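Local coordinates for hypothetical protein (Bacteroides fragilis, PDB 4I17) that is of unknown function but, as a protein of tetratricopeptide (TPR) repeats, probably serves as a helical scaffold for binding other proteins or peptides, at residues A[153-164]-A[215-226]. Sequence-based numbering, arbitrary orientation.
Sequences TDALYSLGVLFY and EIKQMQDQVKAM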
ATOM      1  N   THR A 153      -4.712  12.195   4.945  1.00 17.09           N
ATOM      2  CA  THR A 153      -5.394  13.300   4.263  1.00 17.23           C
ATOM      3  C   THR A 153      -5.671  12.940   2.813  1.00 21.35           C
ATOM      4  O   THR A 153      -6.755  13.201   2.346  1.00 19.52           O
ATOM      5  CB  THR A 153      -4.552  14.569   4.315  1.00 22.96           C
ATOM      6  OG1 THR A 153      -4.391  14.951   5.672  1.00 24.91           O
ATOM      7  CG2 THR A 153      -5.163  15.717   3.512  1.00 20.34           C
ATOM      8  N   ASP A 154      -4.696  12.391   2.070  1.00 20.74           N
ATOM      9  CA  ASP A 154      -5.065  12.144   0.663  1.00 22.01           C
ATOM     10  C   ASP A 154      -5.984  10.891   0.462  1.00 21.39           C
ATOM     11  O   ASP A 154      -6.738  10.858  -0.510  1.00 17.13           O
ATOM     12  CB  ASP A 154      -3.829  12.130  -0.197  1.00 26.75           C
ATOM     13  CG  ASP A 154      -3.304  13.579  -0.282  1.00 39.75           C
ATOM     14  OD1 ASP A 154      -3.833  14.358  -1.116  1.00 38.56           O
ATOM     15  OD2 ASP A 154      -2.454  13.959   0.565  1.00 38.44           O
ATOM     16  N   ALA A 155      -6.043   9.959   1.434  1.00 18.74           N
ATOM     17  CA  ALA A 155      -7.030   8.867   1.337  1.00 17.52           C
ATOM     18  C   ALA A 155      -8.434   9.467   1.605  1.00 18.58           C
ATOM     19  O   ALA A 155      -9.400   9.113   0.919  1.00 16.79           O
ATOM     20  CB  ALA A 155      -6.702   7.774   2.341  1.00 19.49           C
ATOM     21  N   LEU A 156      -8.545  10.387   2.588  1.00 14.12           N
ATOM     22  CA  LEU A 156      -9.835  11.054   2.910  1.00 13.62           C
ATOM     23  C   LEU A 156     -10.263  11.970   1.796  1.00 17.68           C
ATOM     24  O   LEU A 156     -11.450  12.024   1.468  1.00 16.17           O
ATOM     25  CB  LEU A 156      -9.707  11.835   4.227  1.00 13.39           C
ATOM     26  CG  LEU A 156      -9.548  10.956   5.445  1.00 17.30           C
ATOM     27  CD1 LEU A 156      -9.074  11.763   6.623  1.00 17.94           C
ATOM     28  CD2 LEU A 156     -10.839  10.219   5.798  1.00 18.03           C
ATOM     29  N   TYR A 157      -9.305  12.699   1.188  1.00 15.52           N
ATOM     30  CA  TYR A 157      -9.634  13.568   0.057  1.00 15.01           C
ATOM     31  C   TYR A 157     -10.140  12.710  -1.143  1.00 16.34           C
ATOM     32  O   TYR A 157     -11.136  13.082  -1.797  1.00 16.69           O
ATOM     33  CB  TYR A 157      -8.351  14.338  -0.287  1.00 15.85           C
ATOM     34  CG  TYR A 157      -8.387  15.429  -1.337  1.00 18.49           C
ATOM     35  CD1 TYR A 157      -9.598  15.933  -1.822  1.00 19.50           C
ATOM     36  CD2 TYR A 157      -7.209  16.011  -1.797  1.00 21.72           C
ATOM     37  CE1 TYR A 157      -9.619  16.941  -2.792  1.00 20.21           C
ATOM     38  CE2 TYR A 157      -7.222  17.010  -2.759  1.00 23.02           C
ATOM     39  CZ  TYR A 157      -8.430  17.488  -3.235  1.00 26.05           C
ATOM     40  OH  TYR A 157      -8.392  18.504  -4.141  1.00 25.48           O
ATOM     41  N   SER A 158      -9.509  11.540  -1.393  1.00 13.38           N
ATOM     42  CA  SER A 158      -9.940  10.620  -2.467  1.00 13.99           C
ATOM     43  C   SER A 158     -11.363  10.119  -2.174  1.00 16.47           C
ATOM     44  O   SER A 158     -12.171  10.076  -3.082  1.00 14.60           O
ATOM     45  CB  SER A 158      -8.983   9.434  -2.556  1.00 18.11           C
ATOM     46  OG  SER A 158      -7.709   9.865  -3.016  1.00 21.81           O
ATOM     47  N   LEU A 159     -11.685   9.836  -0.884  1.00 14.26           N
ATOM     48  CA  LEU A 159     -13.049   9.404  -0.493  1.00 13.74           C
ATOM     49  C   LEU A 159     -14.040  10.535  -0.703  1.00 17.87           C
ATOM     50  O   LEU A 159     -15.159  10.293  -1.158  1.00 17.38           O
ATOM     51  CB  LEU A 159     -13.041   8.950   0.968  1.00 14.89           C
ATOM     52  CG  LEU A 159     -12.433   7.545   1.151  1.00 18.02           C
ATOM     53  CD1 LEU A 159     -11.903   7.354   2.561  1.00 19.11           C
ATOM     54  CD2 LEU A 159     -13.471   6.455   0.789  1.00 16.64           C
ATOM     55  N   GLY A 160     -13.644  11.754  -0.382  1.00 15.17           N
ATOM     56  CA  GLY A 160     -14.504  12.925  -0.606  1.00 14.89           C
ATOM     57  C   GLY A 160     -14.835  13.111  -2.070  1.00 17.57           C
ATOM     58  O   GLY A 160     -16.007  13.304  -2.432  1.00 15.96           O
ATOM     59  N   VAL A 161     -13.816  13.005  -2.946  1.00 14.28           N
ATOM     60  CA  VAL A 161     -14.051  13.152  -4.394  1.00 15.54           C
ATOM     61  C   VAL A 161     -14.933  11.996  -4.913  1.00 18.16           C
ATOM     62  O   VAL A 161     -15.819  12.210  -5.773  1.00 16.60           O
ATOM     63  CB  VAL A 161     -12.706  13.205  -5.154  1.00 19.65           C
ATOM     64  CG1 VAL A 161     -12.931  13.112  -6.665  1.00 20.36           C
ATOM     65  CG2 VAL A 161     -11.927  14.477  -4.796  1.00 19.46           C
ATOM     66  N   LEU A 162     -14.633  10.765  -4.462  1.00 14.70           N
ATOM     67  CA  LEU A 162     -15.406   9.571  -4.885  1.00 14.18           C
ATOM     68  C   LEU A 162     -16.897   9.809  -4.631  1.00 18.18           C
ATOM     69  O   LEU A 162     -17.748   9.593  -5.523  1.00 16.46           O
ATOM     70  CB  LEU A 162     -14.915   8.354  -4.070  1.00 14.29           C
ATOM     71  CG  LEU A 162     -15.742   7.052  -4.196  1.00 18.94           C
ATOM     72  CD1 LEU A 162     -15.506   6.391  -5.559  1.00 21.31           C
ATOM     73  CD2 LEU A 162     -15.309   6.050  -3.101  1.00 20.39           C
ATOM     74  N   PHE A 163     -17.233  10.197  -3.386  1.00 14.98           N
ATOM     75  CA  PHE A 163     -18.672  10.414  -3.048  1.00 14.69           C
ATOM     76  C   PHE A 163     -19.261  11.684  -3.663  1.00 17.58           C
ATOM     77  O   PHE A 163     -20.442  11.678  -4.015  1.00 16.45           O
ATOM     78  CB  PHE A 163     -18.886  10.349  -1.521  1.00 16.50           C
ATOM     79  CG  PHE A 163     -18.860   8.874  -1.150  1.00 19.34           C
ATOM     80  CD1 PHE A 163     -19.923   8.035  -1.492  1.00 24.30           C
ATOM     81  CD2 PHE A 163     -17.727   8.301  -0.584  1.00 20.42           C
ATOM     82  CE1 PHE A 163     -19.860   6.659  -1.253  1.00 25.12           C
ATOM     83  CE2 PHE A 163     -17.687   6.923  -0.294  1.00 24.81           C
ATOM     84  CZ  PHE A 163     -18.753   6.115  -0.642  1.00 24.16           C
ATOM     85  N   TYR A 164     -18.461  12.738  -3.856  0.50 15.44           N
ATOM     86  CA  TYR A 164     -18.930  13.968  -4.521  0.50 15.81           C
ATOM     87  C   TYR A 164     -19.294  13.650  -5.995  0.50 19.28           C
ATOM     88  O   TYR A 164     -20.362  14.057  -6.482  0.50 18.75           O
ATOM     89  CB  TYR A 164     -17.855  15.066  -4.421  0.50 16.83           C
ATOM     90  CG  TYR A 164     -18.152  16.372  -5.133  0.50 19.90           C
ATOM     91  CD1 TYR A 164     -19.451  16.874  -5.209  0.50 22.46           C
ATOM     92  CD2 TYR A 164     -17.121  17.159  -5.642  0.50 20.76           C
ATOM     93  CE1 TYR A 164     -19.726  18.075  -5.862  0.50 23.03           C
ATOM     94  CE2 TYR A 164     -17.381  18.376  -6.269  0.50 22.32           C
ATOM     95  CZ  TYR A 164     -18.686  18.832  -6.373  0.50 27.13           C
ATOM     96  OH  TYR A 164     -18.950  20.034  -6.992  0.50 27.56           O
ATOM     97  N   GLU A 215      -7.188  23.532  -1.419  1.00 17.96           N
ATOM     98  CA  GLU A 215      -8.094  22.975  -2.429  1.00 19.34           C
ATOM     99  C   GLU A 215      -9.086  21.996  -1.806  1.00 21.32           C
ATOM    100  O   GLU A 215     -10.185  21.870  -2.304  1.00 19.80           O
ATOM    101  CB  GLU A 215      -7.306  22.272  -3.548  1.00 21.96           C
ATOM    102  CG  GLU A 215      -6.648  23.267  -4.497  1.00 36.09           C
ATOM    103  CD  GLU A 215      -5.527  22.769  -5.390  1.00 57.84           C
ATOM    104  OE1 GLU A 215      -5.600  21.612  -5.869  1.00 51.80           O
ATOM    105  OE2 GLU A 215      -4.614  23.575  -5.683  1.00 42.88           O
ATOM    106  N   ILE A 216      -8.712  21.319  -0.700  1.00 18.95           N
ATOM    107  CA  ILE A 216      -9.645  20.396  -0.049  1.00 17.78           C
ATOM    108  C   ILE A 216     -10.791  21.189   0.569  1.00 19.77           C
ATOM    109  O   ILE A 216     -11.939  20.794   0.433  1.00 19.30           O
ATOM    110  CB  ILE A 216      -8.954  19.512   1.010  1.00 20.17           C
ATOM    111  CG1 ILE A 216      -7.710  18.817   0.428  1.00 20.27           C
ATOM    112  CG2 ILE A 216      -9.961  18.488   1.550  1.00 19.23           C
ATOM    113  CD1 ILE A 216      -6.967  17.877   1.414  1.00 20.20           C
ATOM    114  N   LYS A 217     -10.482  22.332   1.186  1.00 18.31           N
ATOM    115  CA  LYS A 217     -11.508  23.194   1.785  1.00 18.69           C
ATOM    116  C   LYS A 217     -12.442  23.701   0.684  1.00 20.83           C
ATOM    117  O   LYS A 217     -13.670  23.715   0.847  1.00 19.56           O
ATOM    118  CB  LYS A 217     -10.829  24.356   2.553  1.00 22.06           C
ATOM    119  CG  LYS A 217     -11.789  25.305   3.277  1.00 32.62           C
ATOM    120  CD  LYS A 217     -12.380  24.739   4.557  1.00 34.50           C
ATOM    121  CE  LYS A 217     -13.556  25.589   4.999  1.00 44.87           C
ATOM    122  NZ  LYS A 217     -14.137  25.107   6.272  1.00 56.38           N
ATOM    123  N   GLN A 218     -11.868  24.085  -0.464  1.00 18.60           N
ATOM    124  CA  GLN A 218     -12.676  24.579  -1.583  0.50 18.35           C
ATOM    125  C   GLN A 218     -13.609  23.483  -2.083  1.00 20.95           C
ATOM    126  O   GLN A 218     -14.785  23.739  -2.355  1.00 21.80           O
ATOM    127  CB  GLN A 218     -11.768  25.083  -2.703  0.50 20.12           C
ATOM    128  CG  GLN A 218     -11.178  26.446  -2.402  0.50 21.27           C
ATOM    129  CD  GLN A 218     -12.043  27.602  -2.863  0.50 37.70           C
ATOM    130  OE1 GLN A 218     -12.434  28.484  -2.093  0.50 29.08           O
ATOM    131  NE2 GLN A 218     -12.315  27.657  -4.149  0.50 34.88           N
HETATM  132  N   MSE A 219     -13.120  22.254  -2.179  1.00 18.73           N
HETATM  133  CA  MSE A 219     -14.023  21.209  -2.648  0.50 18.12           C
HETATM  134  C   MSE A 219     -15.109  20.916  -1.610  1.00 21.40           C
HETATM  135  O   MSE A 219     -16.260  20.707  -2.005  1.00 21.81           O
HETATM  136  CB  MSE A 219     -13.290  19.931  -3.033  0.50 20.05           C
HETATM  137  CG  MSE A 219     -14.273  18.822  -3.331  0.50 26.71           C
HETATM  138 SE   MSE A 219     -13.428  17.282  -3.949  0.50 34.42          SE
HETATM  139  CE  MSE A 219     -13.246  17.806  -5.836  0.50 31.98           C
ATOM    140  N   GLN A 220     -14.791  20.974  -0.310  1.00 20.13           N
ATOM    141  CA  GLN A 220     -15.825  20.747   0.706  1.00 20.33           C
ATOM    142  C   GLN A 220     -16.926  21.812   0.572  1.00 24.02           C
ATOM    143  O   GLN A 220     -18.122  21.495   0.695  1.00 22.45           O
ATOM    144  CB  GLN A 220     -15.240  20.735   2.105  1.00 21.85           C
ATOM    145  CG  GLN A 220     -16.234  20.168   3.117  1.00 26.78           C
ATOM    146  CD  GLN A 220     -15.947  20.578   4.531  1.00 33.37           C
ATOM    147  OE1 GLN A 220     -15.350  21.614   4.800  1.00 27.83           O
ATOM    148  NE2 GLN A 220     -16.376  19.755   5.480  1.00 24.44           N
ATOM    149  N   ASP A 221     -16.531  23.066   0.275  1.00 21.79           N
ATOM    150  CA  ASP A 221     -17.506  24.147   0.065  1.00 22.46           C
ATOM    151  C   ASP A 221     -18.401  23.841  -1.123  1.00 25.60           C
ATOM    152  O   ASP A 221     -19.605  24.095  -1.056  1.00 24.87           O
ATOM    153  CB  ASP A 221     -16.789  25.490  -0.169  1.00 26.20           C
ATOM    154  CG  ASP A 221     -16.016  26.051   1.012  1.00 43.87           C
ATOM    155  OD1 ASP A 221     -16.306  25.651   2.159  1.00 45.32           O
ATOM    156  OD2 ASP A 221     -15.148  26.923   0.790  1.00 51.82           O
ATOM    157  N   GLN A 222     -17.830  23.269  -2.217  1.00 22.76           N
ATOM    158  CA  GLN A 222     -18.625  22.907  -3.399  1.00 21.89           C
ATOM    159  C   GLN A 222     -19.640  21.825  -3.023  1.00 23.45           C
ATOM    160  O   GLN A 222     -20.778  21.906  -3.459  1.00 23.80           O
ATOM    161  CB  GLN A 222     -17.742  22.412  -4.571  1.00 23.11           C
ATOM    162  CG  GLN A 222     -16.585  23.320  -5.033  1.00 30.99           C
ATOM    163  CD  GLN A 222     -16.840  24.804  -4.949  1.00 50.92           C
ATOM    164  OE1 GLN A 222     -17.754  25.318  -5.582  1.00 40.10           O
ATOM    165  NE2 GLN A 222     -16.010  25.527  -4.174  1.00 48.08           N
ATOM    166  N   VAL A 223     -19.228  20.825  -2.224  1.00 21.40           N
ATOM    167  CA  VAL A 223     -20.159  19.762  -1.809  1.00 21.30           C
ATOM    168  C   VAL A 223     -21.266  20.365  -0.926  1.00 25.68           C
ATOM    169  O   VAL A 223     -22.447  20.095  -1.168  1.00 26.93           O
ATOM    170  CB  VAL A 223     -19.502  18.533  -1.138  1.00 25.34           C
ATOM    171  CG1 VAL A 223     -20.528  17.392  -1.038  1.00 26.32           C
ATOM    172  CG2 VAL A 223     -18.287  18.055  -1.922  1.00 23.37           C
ATOM    173  N   LYS A 224     -20.907  21.215   0.048  1.00 23.68           N
ATOM    174  CA  LYS A 224     -21.907  21.859   0.921  1.00 25.77           C
ATOM    175  C   LYS A 224     -22.951  22.617   0.115  1.00 31.32           C
ATOM    176  O   LYS A 224     -24.113  22.615   0.500  1.00 31.48           O
ATOM    177  CB  LYS A 224     -21.273  22.798   1.948  1.00 27.83           C
ATOM    178  CG  LYS A 224     -20.514  22.064   3.038  1.00 29.56           C
ATOM    179  CD  LYS A 224     -20.013  23.033   4.101  1.00 37.59           C
ATOM    180  CE  LYS A 224     -19.150  22.322   5.116  1.00 42.33           C
ATOM    181  NZ  LYS A 224     -18.550  23.271   6.092  1.00 56.37           N
ATOM    182  N   ALA A 225     -22.561  23.215  -1.025  1.00 29.49           N
ATOM    183  CA  ALA A 225     -23.502  23.952  -1.893  1.00 29.97           C
ATOM    184  C   ALA A 225     -24.561  23.020  -2.542  1.00 37.37           C
ATOM    185  O   ALA A 225     -25.597  23.497  -3.018  1.00 38.19           O
ATOM    186  CB  ALA A 225     -22.741  24.680  -2.983  1.00 30.51           C
HETATM  187  N   MSE A 226     -24.297  21.707  -2.564  1.00 34.16           N
HETATM  188  CA  MSE A 226     -25.190  20.690  -3.145  1.00 33.19           C
HETATM  189  C   MSE A 226     -26.203  20.174  -2.141  1.00 37.35           C
HETATM  190  O   MSE A 226     -27.160  19.517  -2.528  1.00 39.24           O
HETATM  191  CB  MSE A 226     -24.349  19.513  -3.668  1.00 35.15           C
HETATM  192  CG  MSE A 226     -23.347  19.936  -4.676  1.00 44.18           C
HETATM  193 SE   MSE A 226     -24.263  20.357  -6.311  0.75 55.67          SE
HETATM  194  CE  MSE A 226     -23.366  18.937  -7.324  1.00 50.98           C
TER
HETATM  195  O   HOH W   1      -5.849  19.305  -4.607  1.00 31.84           O
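Y157 and Y164 face I216 and V223 across two helices that run in nearly the same direction, their axes 11.0 Å apart at closest approach and inclined by 27°, a wide spacing bridged by large side chains. The pairing illustrates how two aromatic residues two helical turns apart can each receive an aliphatic branch from a partner helix. I216 lays CG1 over the centre of the Y157 ring, 3.7 Å from its centroid, while its CD1 continues to T153 CG2 at 3.5 Å. V223 offers CG2 to one face of the Y164 ring, displaced toward the rim and closest to Y164 CG at 3.6 Å. In both tyrosines CG stands anti to the backbone N (chi1 -174° in Y157), which carries the rings across the gap.

Between them lies selenomethionine M219; in the conformers of M219 and Y164 described here, it is extended as far as SE and then bent at its last torsion (chi3 -83°). Its SE sits at the Y157 edge, 4.0 Å from Y157 CE1, in a Met-aromatic contact, and its CE meets the edge of the Y164 ring at Y164 CD2. V161 CG2, on the tyrosines' helix, also borders the selenium. Selenomethionine M226 adds its CE beside Y164 CE1, and Q222 CB approaches Y164 OH. The polar link is indirect: one water lies 2.7 Å from Y157 OH and donates to E215 OE1 at 2.6 Å, joining phenol and carboxylate at the margin of an otherwise apolar interface.

Helix 182-209 also borders the contact, L209 touching T153 and V200 touching V223, while R213 of the following loop forms a salt bridge with D154. The contact thus lays C-terminal helix 214-224 against helix 149-174, whose L159 packs on Y140 of helix 133-143.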